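PDB 4AY7: Methylcobalamin\: coenzyme M methyltransferase from Methanosarcina mazei, which transfers the methyl group of a methylated corrinoid to coenzyme M in methanogenesis, using a zinc ion held in a TIM barrel. Local coordinates for residues P51-T57 against M97-Q103; T39-M45 against L65-N69; S294-L299 against P323-A328; M91-I95 against V106-P110. One frame throughout, in Å; residues are numbered along the deposited sequence.

How the contacts relate
All four contacts belong to one TIM-barrel domain of the uroporphyrinogen decarboxylase family. Contacts 1 and 2 touch, with centres about 12 Å apart: Met45 packs on Trp52 and Lys100, and their segments alternate along the chain, which runs from helix 42-48 through helices 54-57 and 59-71. Contact 4 pairs hairpin strands 94-96 and 105-108, whose connecting loop supplies segment 97-103 of contact 1, about 17 Å away between centres. Contact 3 comes last; its segments follow strand 287-292 and lead out of strand 320-323, and Ile327 meets Ile41 of contact 2. The side chains of coenzyme M-binding Gln103 and zinc-binding Cys325 lie about 8 Å apart, consistent with contacts 1 and 3 flanking one active site.

Contact 1 (P51-T57 against M97-Q103); sequences PWPEAHT and MGTKNRQ
Loop 97-103 lies against the turn into the weakly bonded helix 54-57, CA atoms nearest at Trp52-Lys100 (4.6 Å). Thr99 to Arg102 form a type I beta turn, with Thr99 OG1 accepting from Asn101 N (3.3 Å) in an ST turn. Trp52, extended and followed by a cis peptide to Pro53, takes chi1 m with chi2 near -7°. Its side chain lies along the loop, CB 3.5 Å from Thr99 O, CE3 of the indole 3.5 Å from Lys100 O and CH2 3.5 Å from Gln103 CG (m, t). Met97, m at all three chi angles, folds its CE to 3.5 Å from His56 CB, while Pro53 CB meets Met97 CB at 4.4 Å. Lys100 stretches all-trans to a salt bridge with Asp46; Gln103 NE2 hydrogen-bonds Tyr82 O. One water binds His56 NE2 (2.5 Å), Met97 O (2.8 Å) and Arg102 O (3.0 Å), while Lys100 O is buried against the indole with no polar partner. Direct contact is mainly van der Waals, beside coenzyme M-binding Gln103.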
loop_
_atom_site.group_PDB
_atom_site.type_symbol
_atom_site.label_atom_id
_atom_site.label_comp_id
_atom_site.label_asym_id
_atom_site.label_seq_id
_atom_site.Cartn_x
_atom_site.Cartn_y
_atom_site.Cartn_z
ATOM N N PRO A 51 14.088 -12.077 -9.591
ATOM C CA PRO A 51 14.598 -10.724 -9.329
ATOM C C PRO A 51 13.718 -9.610 -9.940
ATOM O O PRO A 51 13.063 -9.823 -10.942
ATOM C CB PRO A 51 15.941 -10.732 -10.013
ATOM C CG PRO A 51 15.728 -11.618 -11.199
ATOM C CD PRO A 51 14.876 -12.743 -10.643
ATOM N N TRP A 52 13.807 -8.429 -9.357
ATOM C CA TRP A 52 13.470 -7.200 -10.071
ATOM C C TRP A 52 14.574 -6.988 -11.068
ATOM O O TRP A 52 15.752 -7.325 -10.814
ATOM C CB TRP A 52 13.484 -6.000 -9.136
ATOM C CG TRP A 52 12.474 -5.994 -7.992
ATOM C CD1 TRP A 52 11.426 -6.902 -7.745
ATOM C CD2 TRP A 52 12.387 -5.003 -6.931
ATOM N NE1 TRP A 52 10.715 -6.526 -6.638
ATOM C CE2 TRP A 52 11.259 -5.406 -6.076
ATOM C CE3 TRP A 52 13.134 -3.884 -6.577
ATOM C CZ2 TRP A 52 10.926 -4.731 -4.962
ATOM C CZ3 TRP A 52 12.779 -3.203 -5.411
ATOM C CH2 TRP A 52 11.654 -3.577 -4.658
ATOM N N PRO A 53 14.249 -6.381 -12.218
ATOM C CA PRO A 53 12.958 -5.887 -12.660
ATOM C C PRO A 53 12.023 -6.901 -13.275
ATOM O O PRO A 53 10.847 -6.592 -13.448
ATOM C CB PRO A 53 13.330 -4.859 -13.735
ATOM C CG PRO A 53 14.621 -5.295 -14.234
ATOM C CD PRO A 53 15.347 -5.849 -13.040
ATOM N N GLU A 54 12.504 -8.087 -13.603
ATOM C CA GLU A 54 11.677 -9.079 -14.243
ATOM C C GLU A 54 10.472 -9.477 -13.495
ATOM O O GLU A 54 9.450 -9.800 -14.133
ATOM C CB GLU A 54 12.467 -10.366 -14.529
ATOM C CG GLU A 54 13.569 -10.166 -15.573
ATOM C CD GLU A 54 14.956 -10.040 -14.905
ATOM O OE1 GLU A 54 15.105 -9.244 -13.892
ATOM O OE2 GLU A 54 15.882 -10.774 -15.367
ATOM N N ALA A 55 10.564 -9.509 -12.158
ATOM C CA ALA A 55 9.397 -9.730 -11.285
ATOM C C ALA A 55 8.322 -8.614 -11.420
ATOM O O ALA A 55 7.239 -8.788 -10.853
ATOM C CB ALA A 55 9.766 -9.893 -9.807
ATOM N N HIS A 56 8.649 -7.483 -12.044
ATOM C CA HIS A 56 7.640 -6.455 -12.314
ATOM C C HIS A 56 6.885 -6.716 -13.589
ATOM O O HIS A 56 5.787 -6.219 -13.787
ATOM C CB HIS A 56 8.253 -5.083 -12.377
ATOM C CG HIS A 56 9.146 -4.684 -11.212
ATOM N ND1 HIS A 56 8.769 -4.707 -9.893
ATOM C CD2 HIS A 56 10.386 -4.069 -11.249
ATOM C CE1 HIS A 56 9.723 -4.156 -9.145
ATOM N NE2 HIS A 56 10.760 -3.812 -9.987
ATOM N N THR A 57 7.452 -7.479 -14.501
ATOM C CA THR A 57 6.947 -7.575 -15.887
ATOM C C THR A 57 6.415 -8.977 -16.259
ATOM O O THR A 57 5.745 -9.153 -17.270
ATOM C CB THR A 57 8.053 -7.140 -16.881
ATOM O OG1 THR A 57 9.220 -8.014 -16.801
ATOM C CG2 THR A 57 8.573 -5.735 -16.549
ATOM N N MET A 97 12.374 1.344 -15.077
ATOM C CA MET A 97 11.997 0.120 -14.359
ATOM C C MET A 97 12.986 -0.271 -13.223
ATOM O O MET A 97 12.745 -1.220 -12.452
ATOM C CB MET A 97 11.884 -1.025 -15.342
ATOM C CG MET A 97 10.645 -0.967 -16.254
ATOM S SD MET A 97 9.076 -0.789 -15.351
ATOM C CE MET A 97 9.009 -2.382 -14.549
ATOM N N GLY A 98 14.119 0.396 -13.137
ATOM C CA GLY A 98 14.986 0.221 -11.957
ATOM C C GLY A 98 15.773 -1.066 -12.026
ATOM O O GLY A 98 16.054 -1.587 -13.087
ATOM N N THR A 99 16.211 -1.528 -10.874
ATOM C CA THR A 99 17.200 -2.603 -10.751
ATOM C C THR A 99 16.784 -3.514 -9.624
ATOM O O THR A 99 15.744 -3.335 -8.916
ATOM C CB THR A 99 18.570 -2.047 -10.308
ATOM O OG1 THR A 99 18.420 -1.503 -8.979
ATOM C CG2 THR A 99 19.094 -0.984 -11.271
ATOM N N LYS A 100 17.641 -4.525 -9.422
ATOM C CA LYS A 100 17.395 -5.453 -8.395
ATOM C C LYS A 100 17.061 -4.809 -7.029
ATOM O O LYS A 100 16.259 -5.355 -6.273
ATOM C CB LYS A 100 18.572 -6.432 -8.262
ATOM C CG LYS A 100 18.146 -7.771 -7.699
ATOM C CD LYS A 100 19.381 -8.624 -7.518
ATOM C CE LYS A 100 19.022 -9.902 -6.847
ATOM N NZ LYS A 100 20.269 -10.722 -6.744
ATOM N N ASN A 101 17.620 -3.662 -6.670
ATOM C CA ASN A 101 17.183 -3.073 -5.395
ATOM C C ASN A 101 16.646 -1.616 -5.455
ATOM O O ASN A 101 16.513 -0.973 -4.429
ATOM C CB ASN A 101 18.262 -3.240 -4.342
ATOM C CG ASN A 101 19.470 -2.446 -4.636
ATOM O OD1 ASN A 101 20.006 -2.507 -5.741
ATOM N ND2 ASN A 101 19.936 -1.700 -3.652
ATOM N N ARG A 102 16.307 -1.130 -6.655
ATOM C CA ARG A 102 15.876 0.233 -6.859
ATOM C C ARG A 102 14.516 0.060 -7.568
ATOM O O ARG A 102 14.493 -0.507 -8.650
ATOM C CB ARG A 102 16.870 0.916 -7.795
ATOM C CG ARG A 102 16.983 2.430 -7.732
ATOM C CD ARG A 102 18.186 2.941 -8.536
ATOM N NE ARG A 102 17.810 2.890 -9.946
ATOM C CZ ARG A 102 18.625 2.744 -10.991
ATOM N NH1 ARG A 102 19.965 2.643 -10.847
ATOM N NH2 ARG A 102 18.069 2.659 -12.206
ATOM N N GLN A 103 13.443 0.497 -6.922
ATOM C CA GLN A 103 12.064 0.278 -7.412
ATOM C C GLN A 103 11.852 1.082 -8.704
ATOM O O GLN A 103 12.500 2.067 -8.886
ATOM C CB GLN A 103 10.997 0.756 -6.384
ATOM C CG GLN A 103 10.856 -0.211 -5.296
ATOM C CD GLN A 103 9.826 0.209 -4.269
ATOM O OE1 GLN A 103 10.004 1.227 -3.569
ATOM N NE2 GLN A 103 8.747 -0.581 -4.163
HETATM O O HOH W 1 13.047 -2.688 -10.064
#

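Contact 2 (T39-M45 against L65-N69); sequences TGIVELM and LALAN
Residues 39-41 approach helix 59-71 as an irregular chain, then Ile41, at the N-cap position, starts helix 42-48. The register is set by CA pairs Thr39-Asn69 (6.5 Å), Leu44-Ala68 (6.5 Å) and Met45-Leu65 (6.4 Å). One direct hydrogen bond joins the segments: Asn69 (chi1 t, chi2 near -8°) donates from ND2 to Thr39 O at 2.8 Å and 174°, while its OD1 bonds Ser73. Of three waters, one links Thr39 OG1 (2.9 Å) to Ala66 O (3.0 Å); another links Thr39 OG1 (2.7 Å) to Leu65 O (3.1 Å); the third donates to Thr39 O (2.9 Å), accepts from Ile41 N (3.2 Å) and reaches Leu65 O weakly. Apolar packing lies alongside. Leu65 (chi1 t, chi2 p) brings CD1 to 4.0 Å from Leu44 CB and 3.9 Å from Met45 CG. Leu44 (chi1 m, chi2 t) sets CD1 at 4.2 Å from Ala68 CB and 3.6 Å from Asn69 CA. Every touching residue is buried. The loop into helix 42-48 is tied to helix 59-71 by Asn69 and waters, and the first turn of 42-48 packs on it through Leu44 and Met45, within the TIM-barrel domain directly after coenzyme M-binding Gln38.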
loop_
_atom_site.group_PDB
_atom_site.type_symbol
_atom_site.label_atom_id
_atom_site.label_comp_id
_atom_site.label_asym_id
_atom_site.label_seq_id
_atom_site.Cartn_x
_atom_site.Cartn_y
_atom_site.Cartn_z
ATOM N N THR A 39 6.440 -6.191 -0.301
ATOM C CA THR A 39 7.132 -7.295 0.385
ATOM C C THR A 39 8.334 -7.940 -0.373
ATOM O O THR A 39 8.872 -8.973 0.029
ATOM C CB THR A 39 6.079 -8.387 0.628
ATOM O OG1 THR A 39 5.497 -8.783 -0.627
ATOM C CG2 THR A 39 4.960 -7.844 1.568
ATOM N N GLY A 40 8.731 -7.367 -1.491
ATOM C CA GLY A 40 9.862 -7.917 -2.267
ATOM C C GLY A 40 11.204 -7.663 -1.594
ATOM O O GLY A 40 11.541 -6.507 -1.326
ATOM N N ILE A 41 11.971 -8.743 -1.346
ATOM C CA ILE A 41 13.287 -8.629 -0.662
ATOM C C ILE A 41 14.296 -9.414 -1.463
ATOM O O ILE A 41 13.964 -10.465 -2.025
ATOM C CB ILE A 41 13.228 -8.974 0.850
ATOM C CG1 ILE A 41 12.919 -10.450 1.083
ATOM C CG2 ILE A 41 12.153 -8.147 1.552
ATOM C CD1 ILE A 41 13.030 -10.917 2.525
ATOM N N VAL A 42 15.482 -8.845 -1.579
ATOM C CA VAL A 42 16.544 -9.408 -2.402
ATOM C C VAL A 42 16.867 -10.830 -1.994
ATOM O O VAL A 42 17.147 -11.628 -2.859
ATOM C CB VAL A 42 17.810 -8.517 -2.398
ATOM C CG1 VAL A 42 18.965 -9.141 -3.193
ATOM C CG2 VAL A 42 17.474 -7.120 -2.922
ATOM N N GLU A 43 16.879 -11.141 -0.699
ATOM C CA GLU A 43 17.177 -12.518 -0.219
ATOM C C GLU A 43 16.237 -13.522 -0.914
ATOM O O GLU A 43 16.684 -14.593 -1.382
ATOM C CB GLU A 43 17.105 -12.652 1.294
ATOM C CG GLU A 43 17.327 -14.100 1.810
ATOM C CD GLU A 43 17.584 -14.252 3.333
ATOM O OE1 GLU A 43 17.660 -13.245 4.115
ATOM O OE2 GLU A 43 17.742 -15.442 3.745
ATOM N N LEU A 44 14.969 -13.166 -1.032
ATOM C CA LEU A 44 13.948 -14.065 -1.601
ATOM C C LEU A 44 14.025 -14.018 -3.142
ATOM O O LEU A 44 13.910 -15.069 -3.812
ATOM C CB LEU A 44 12.545 -13.751 -1.069
ATOM C CG LEU A 44 12.393 -14.159 0.407
ATOM C CD1 LEU A 44 10.985 -13.904 0.886
ATOM C CD2 LEU A 44 12.852 -15.620 0.651
ATOM N N MET A 45 14.353 -12.849 -3.698
ATOM C CA MET A 45 14.576 -12.768 -5.165
ATOM C C MET A 45 15.632 -13.802 -5.529
ATOM O O MET A 45 15.430 -14.519 -6.476
ATOM C CB MET A 45 15.085 -11.407 -5.628
ATOM C CG MET A 45 14.068 -10.292 -5.446
ATOM S SD MET A 45 14.914 -8.770 -5.868
ATOM C CE MET A 45 13.899 -7.505 -5.036
ATOM N N LEU A 65 7.675 -14.490 -6.379
ATOM C CA LEU A 65 8.290 -13.698 -5.337
ATOM C C LEU A 65 7.316 -13.320 -4.200
ATOM O O LEU A 65 7.750 -13.224 -2.975
ATOM C CB LEU A 65 8.859 -12.453 -5.880
ATOM C CG LEU A 65 9.593 -11.507 -4.978
ATOM C CD1 LEU A 65 10.835 -12.181 -4.327
ATOM C CD2 LEU A 65 9.938 -10.310 -5.842
ATOM N N ALA A 66 6.039 -13.069 -4.564
ATOM C CA ALA A 66 5.020 -12.716 -3.527
ATOM C C ALA A 66 4.763 -13.858 -2.565
ATOM O O ALA A 66 4.642 -13.700 -1.305
ATOM C CB ALA A 66 3.696 -12.362 -4.190
ATOM N N LEU A 67 4.650 -15.029 -3.163
ATOM C CA LEU A 67 4.332 -16.193 -2.405
ATOM C C LEU A 67 5.503 -16.510 -1.488
ATOM O O LEU A 67 5.297 -17.049 -0.408
ATOM C CB LEU A 67 4.048 -17.396 -3.298
ATOM C CG LEU A 67 2.673 -17.432 -3.955
ATOM C CD1 LEU A 67 1.587 -18.128 -3.122
ATOM C CD2 LEU A 67 2.219 -16.010 -4.178
ATOM N N ALA A 68 6.718 -16.172 -1.929
ATOM C CA ALA A 68 7.927 -16.505 -1.201
ATOM C C ALA A 68 7.969 -15.757 0.115
ATOM O O ALA A 68 8.418 -16.360 1.112
ATOM C CB ALA A 68 9.197 -16.260 -2.059
ATOM N N ASN A 69 7.489 -14.499 0.154
ATOM C CA ASN A 69 7.435 -13.733 1.399
ATOM C C ASN A 69 6.087 -13.937 2.111
ATOM O O ASN A 69 5.566 -13.003 2.808
ATOM C CB ASN A 69 7.708 -12.208 1.200
ATOM C CG ASN A 69 8.143 -11.523 2.510
ATOM O OD1 ASN A 69 8.084 -12.162 3.575
ATOM N ND2 ASN A 69 8.613 -10.266 2.449
HETATM O O HOH W 2 3.729 -11.054 -0.169
HETATM O O HOH W 3 9.954 -11.266 -1.298
HETATM O O HOH W 4 7.253 -10.485 -1.715
#

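Contact 3 (S294-L299 against P323-A328); sequences SPFTLL and PGCGIA. With ZN (zinc ion), chain C.
Ser294, in rotamer m, projects its hydroxyl into the bend of loop 323-328, overlapping Pro323 CB and the backbone of Gly324 to Ile327. Its OG sits 3.0 Å from both Cys325 O and Gly326 O, and accepts a weak hydrogen bond from Cys325 N at 3.4 Å; Pro323 CB lies 3.7 Å from the same OG. The nearest CA pairs are Ser294-Ile327 (5.6 Å) and Leu299-Ala328 (6.1 Å). Segment 294-299 carries the short helix 294-298, with a wide pi-type turn, in which Leu299 N donates to Ser294 O at 3.1 Å. That carbonyl also receives a water at 2.9 Å, and Ala328 N donates to the same water at 2.9 Å, bridging the segments. Two apolar pairs complete the packing: Leu298 (chi1 t, chi2 p) places CD2 3.6 Å from Pro323 CB, and Leu299, also t then p, places CD2 3.8 Å from Ala328 CB. Cys325, with chi1 t, binds zinc through SG at 2.5 Å, and His246 and Cys248 are the other protein ligands. Ser294 thus engages the backbone of the metal-binding loop. The contact joins the helix after strand 287-292 to the end of the adjacent parallel strand 320-323 and the loop beyond it; Leu298 also packs on helices 303-315 and 333-346, and Pro323 on the latter.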
loop_
_atom_site.group_PDB
_atom_site.type_symbol
_atom_site.label_atom_id
_atom_site.label_comp_id
_atom_site.label_asym_id
_atom_site.label_seq_id
_atom_site.Cartn_x
_atom_site.Cartn_y
_atom_site.Cartn_z
ATOM N N SER A 294 10.448 0.394 8.899
ATOM C CA SER A 294 11.181 -0.335 7.833
ATOM C C SER A 294 12.694 0.024 7.728
ATOM O O SER A 294 13.515 -0.858 7.684
ATOM C CB SER A 294 10.521 -0.154 6.451
ATOM O OG SER A 294 9.244 -0.828 6.498
ATOM N N PRO A 295 13.029 1.320 7.658
ATOM C CA PRO A 295 14.446 1.674 7.510
ATOM C C PRO A 295 15.289 1.532 8.765
ATOM O O PRO A 295 16.495 1.233 8.638
ATOM C CB PRO A 295 14.387 3.153 7.012
ATOM C CG PRO A 295 13.119 3.686 7.642
ATOM C CD PRO A 295 12.144 2.517 7.551
ATOM N N PHE A 296 14.734 1.740 9.966
ATOM C CA PHE A 296 15.551 1.728 11.180
ATOM C C PHE A 296 15.363 0.548 12.126
ATOM O O PHE A 296 16.066 0.394 13.144
ATOM C CB PHE A 296 15.556 3.089 11.848
ATOM C CG PHE A 296 15.847 4.221 10.885
ATOM C CD1 PHE A 296 17.079 4.284 10.224
ATOM C CD2 PHE A 296 14.875 5.167 10.560
ATOM C CE1 PHE A 296 17.356 5.307 9.320
ATOM C CE2 PHE A 296 15.133 6.187 9.642
ATOM C CZ PHE A 296 16.379 6.254 9.008
ATOM N N THR A 297 14.472 -0.358 11.798
ATOM C CA THR A 297 14.351 -1.507 12.639
ATOM C C THR A 297 14.328 -2.783 11.841
ATOM O O THR A 297 15.135 -3.715 12.065
ATOM C CB THR A 297 13.106 -1.377 13.555
ATOM O OG1 THR A 297 13.187 -0.150 14.316
ATOM C CG2 THR A 297 12.912 -2.594 14.419
ATOM N N LEU A 298 13.435 -2.831 10.882
ATOM C CA LEU A 298 13.274 -4.084 10.186
ATOM C C LEU A 298 14.518 -4.380 9.295
ATOM O O LEU A 298 14.945 -5.535 9.192
ATOM C CB LEU A 298 11.941 -3.982 9.457
ATOM C CG LEU A 298 11.065 -5.176 9.133
ATOM C CD1 LEU A 298 10.736 -6.149 10.227
ATOM C CD2 LEU A 298 9.787 -4.535 8.553
ATOM N N LEU A 299 15.082 -3.351 8.667
ATOM C CA LEU A 299 16.175 -3.508 7.726
ATOM C C LEU A 299 17.432 -3.875 8.518
ATOM O O LEU A 299 17.998 -4.889 8.222
ATOM C CB LEU A 299 16.350 -2.251 6.848
ATOM C CG LEU A 299 17.670 -1.986 6.111
ATOM C CD1 LEU A 299 18.003 -3.183 5.185
ATOM C CD2 LEU A 299 17.615 -0.652 5.372
ATOM N N PRO A 323 4.971 -3.900 8.928
ATOM C CA PRO A 323 5.979 -2.876 8.723
ATOM C C PRO A 323 5.298 -1.494 8.609
ATOM O O PRO A 323 4.198 -1.379 8.065
ATOM C CB PRO A 323 6.632 -3.293 7.404
ATOM C CG PRO A 323 6.381 -4.779 7.331
ATOM C CD PRO A 323 5.022 -4.950 7.896
ATOM N N GLY A 324 5.990 -0.449 9.004
ATOM C CA GLY A 324 5.473 0.865 8.847
ATOM C C GLY A 324 5.426 1.370 7.405
ATOM O O GLY A 324 4.617 2.183 7.082
ATOM N N CYS A 325 6.329 0.924 6.551
ATOM C CA CYS A 325 6.398 1.387 5.171
ATOM C C CYS A 325 6.742 0.150 4.344
ATOM O O CYS A 325 6.746 -0.958 4.876
ATOM C CB CYS A 325 7.429 2.522 4.999
ATOM S SG CYS A 325 7.128 3.328 3.412
ATOM N N GLY A 326 6.968 0.303 3.044
ATOM C CA GLY A 326 7.441 -0.860 2.263
ATOM C C GLY A 326 8.707 -1.448 2.924
ATOM O O GLY A 326 9.532 -0.732 3.528
ATOM N N ILE A 327 8.847 -2.761 2.840
ATOM C CA ILE A 327 10.028 -3.429 3.367
ATOM C C ILE A 327 11.212 -3.014 2.521
ATOM O O ILE A 327 11.143 -3.021 1.241
ATOM C CB ILE A 327 9.798 -4.944 3.314
ATOM C CG1 ILE A 327 8.524 -5.294 4.117
ATOM C CG2 ILE A 327 11.025 -5.711 3.847
ATOM C CD1 ILE A 327 8.249 -6.805 4.321
ATOM N N ALA A 328 12.297 -2.599 3.146
ATOM C CA ALA A 328 13.498 -2.299 2.348
ATOM C C ALA A 328 13.970 -3.609 1.633
ATOM O O ALA A 328 13.942 -4.707 2.227
ATOM C CB ALA A 328 14.629 -1.739 3.217
HETATM ZN ZN ZN C . 5.332 5.104 3.570
HETATM O O HOH W 5 12.604 -3.002 5.992
#

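Contact 4 (M91-I95 against V106-P110); sequences MGCEI and VTGHP
Strands 94-96 and 105-108 pair as an antiparallel hairpin, the end-to-end directions of 91-95 and 106-110 lying 138° apart. Glu94 and Gly108 form a hydrogen-bonded pair (CA-CA 4.6 Å): Glu94 N donates to Gly108 O at 3.0 Å, and Gly108 N to Glu94 O at 3.2 Å. Thr107 N also donates to Glu94 O, at 2.9 Å, so Thr107 and Gly108 both face Glu94 in a classic beta bulge. The register shifts by one, and Ile95 pairs with Val106 at a non-hydrogen-bonded position, CA-CA 4.6 Å. Before the strand, Gly92 ends the preceding helix in a Schellman motif, with phi 115°. Among the side chains, Ile95 (m, m) puts CD1 3.7 Å from CG2 of Val106 (t) on their shared face of the sheet. Cys93, in rotamer m, touches Val106 CG1 through CB at 3.9 Å and Pro110 CD through SG at 3.6 Å. Glu94 lies on the other face, its CG 3.8 Å from Thr107 OG1. The two strands carry the connecting loop, which holds coenzyme M-binding Gln103. Around the hairpin, Cys93 and Val106 pack on Val88 of helix 86-90 and on Asp163 of helix 157-165, Pro110 rests on Leu164, and Met91 reaches helix 178-202.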
loop_
_atom_site.group_PDB
_atom_site.type_symbol
_atom_site.label_atom_id
_atom_site.label_comp_id
_atom_site.label_asym_id
_atom_site.label_seq_id
_atom_site.Cartn_x
_atom_site.Cartn_y
_atom_site.Cartn_z
ATOM N N MET A 91 -1.894 4.735 -17.470
ATOM C CA MET A 91 -2.415 6.077 -17.774
ATOM C C MET A 91 -1.534 6.950 -18.692
ATOM O O MET A 91 -1.925 8.095 -18.989
ATOM C CB MET A 91 -2.772 6.823 -16.488
ATOM C CG MET A 91 -4.023 6.283 -15.731
ATOM S SD MET A 91 -5.517 6.629 -16.691
ATOM C CE MET A 91 -5.572 8.403 -16.308
ATOM N N GLY A 92 -0.351 6.462 -19.083
ATOM C CA GLY A 92 0.521 7.155 -20.049
ATOM C C GLY A 92 1.875 7.650 -19.534
ATOM O O GLY A 92 2.678 8.108 -20.294
ATOM N N CYS A 93 2.169 7.463 -18.237
ATOM C CA CYS A 93 3.502 7.750 -17.736
ATOM C C CYS A 93 4.586 6.819 -18.324
ATOM O O CYS A 93 4.364 5.636 -18.605
ATOM C CB CYS A 93 3.545 7.704 -16.181
ATOM S SG CYS A 93 2.518 8.965 -15.357
ATOM N N GLU A 94 5.767 7.380 -18.447
ATOM C CA GLU A 94 6.967 6.639 -18.798
ATOM C C GLU A 94 7.733 6.284 -17.527
ATOM O O GLU A 94 7.990 7.152 -16.728
ATOM C CB GLU A 94 7.804 7.442 -19.827
ATOM C CG GLU A 94 9.244 6.942 -20.167
ATOM C CD GLU A 94 9.332 5.573 -20.841
ATOM O OE1 GLU A 94 8.324 5.130 -21.446
ATOM O OE2 GLU A 94 10.442 4.935 -20.778
ATOM N N ILE A 95 8.086 5.026 -17.373
ATOM C CA ILE A 95 8.668 4.497 -16.129
ATOM C C ILE A 95 10.131 4.018 -16.313
ATOM O O ILE A 95 10.487 3.350 -17.293
ATOM C CB ILE A 95 7.836 3.272 -15.696
ATOM C CG1 ILE A 95 6.330 3.608 -15.566
ATOM C CG2 ILE A 95 8.384 2.653 -14.393
ATOM C CD1 ILE A 95 5.975 4.736 -14.635
ATOM N N VAL A 106 8.584 6.973 -11.851
ATOM C CA VAL A 106 8.114 7.788 -13.020
ATOM C C VAL A 106 9.127 8.790 -13.477
ATOM O O VAL A 106 9.524 9.670 -12.699
ATOM C CB VAL A 106 6.805 8.514 -12.719
ATOM C CG1 VAL A 106 6.365 9.262 -13.989
ATOM C CG2 VAL A 106 5.756 7.525 -12.253
ATOM N N THR A 107 9.464 8.746 -14.770
ATOM C CA THR A 107 10.326 9.751 -15.371
ATOM C C THR A 107 9.666 10.685 -16.350
ATOM O O THR A 107 10.168 11.753 -16.562
ATOM C CB THR A 107 11.536 9.134 -16.093
ATOM O OG1 THR A 107 11.125 8.319 -17.227
ATOM C CG2 THR A 107 12.357 8.375 -15.057
ATOM N N GLY A 108 8.565 10.253 -16.941
ATOM C CA GLY A 108 7.814 11.049 -17.924
ATOM C C GLY A 108 6.369 11.133 -17.531
ATOM O O GLY A 108 5.711 10.115 -17.227
ATOM N N HIS A 109 5.851 12.354 -17.604
ATOM C CA HIS A 109 4.461 12.699 -17.220
ATOM C C HIS A 109 3.662 13.118 -18.471
ATOM O O HIS A 109 4.147 13.907 -19.266
ATOM C CB HIS A 109 4.550 13.878 -16.242
ATOM C CG HIS A 109 5.461 13.603 -15.047
ATOM N ND1 HIS A 109 5.060 12.853 -13.995
ATOM C CD2 HIS A 109 6.784 14.034 -14.754
ATOM C CE1 HIS A 109 6.084 12.761 -13.105
ATOM N NE2 HIS A 109 7.143 13.463 -13.586
ATOM N N PRO A 110 2.503 12.502 -18.707
ATOM C CA PRO A 110 1.808 12.712 -19.945
ATOM C C PRO A 110 1.172 14.107 -20.125
ATOM O O PRO A 110 1.019 14.566 -21.282
ATOM C CB PRO A 110 0.802 11.553 -19.991
ATOM C CG PRO A 110 0.508 11.223 -18.514
ATOM C CD PRO A 110 1.867 11.445 -17.878
#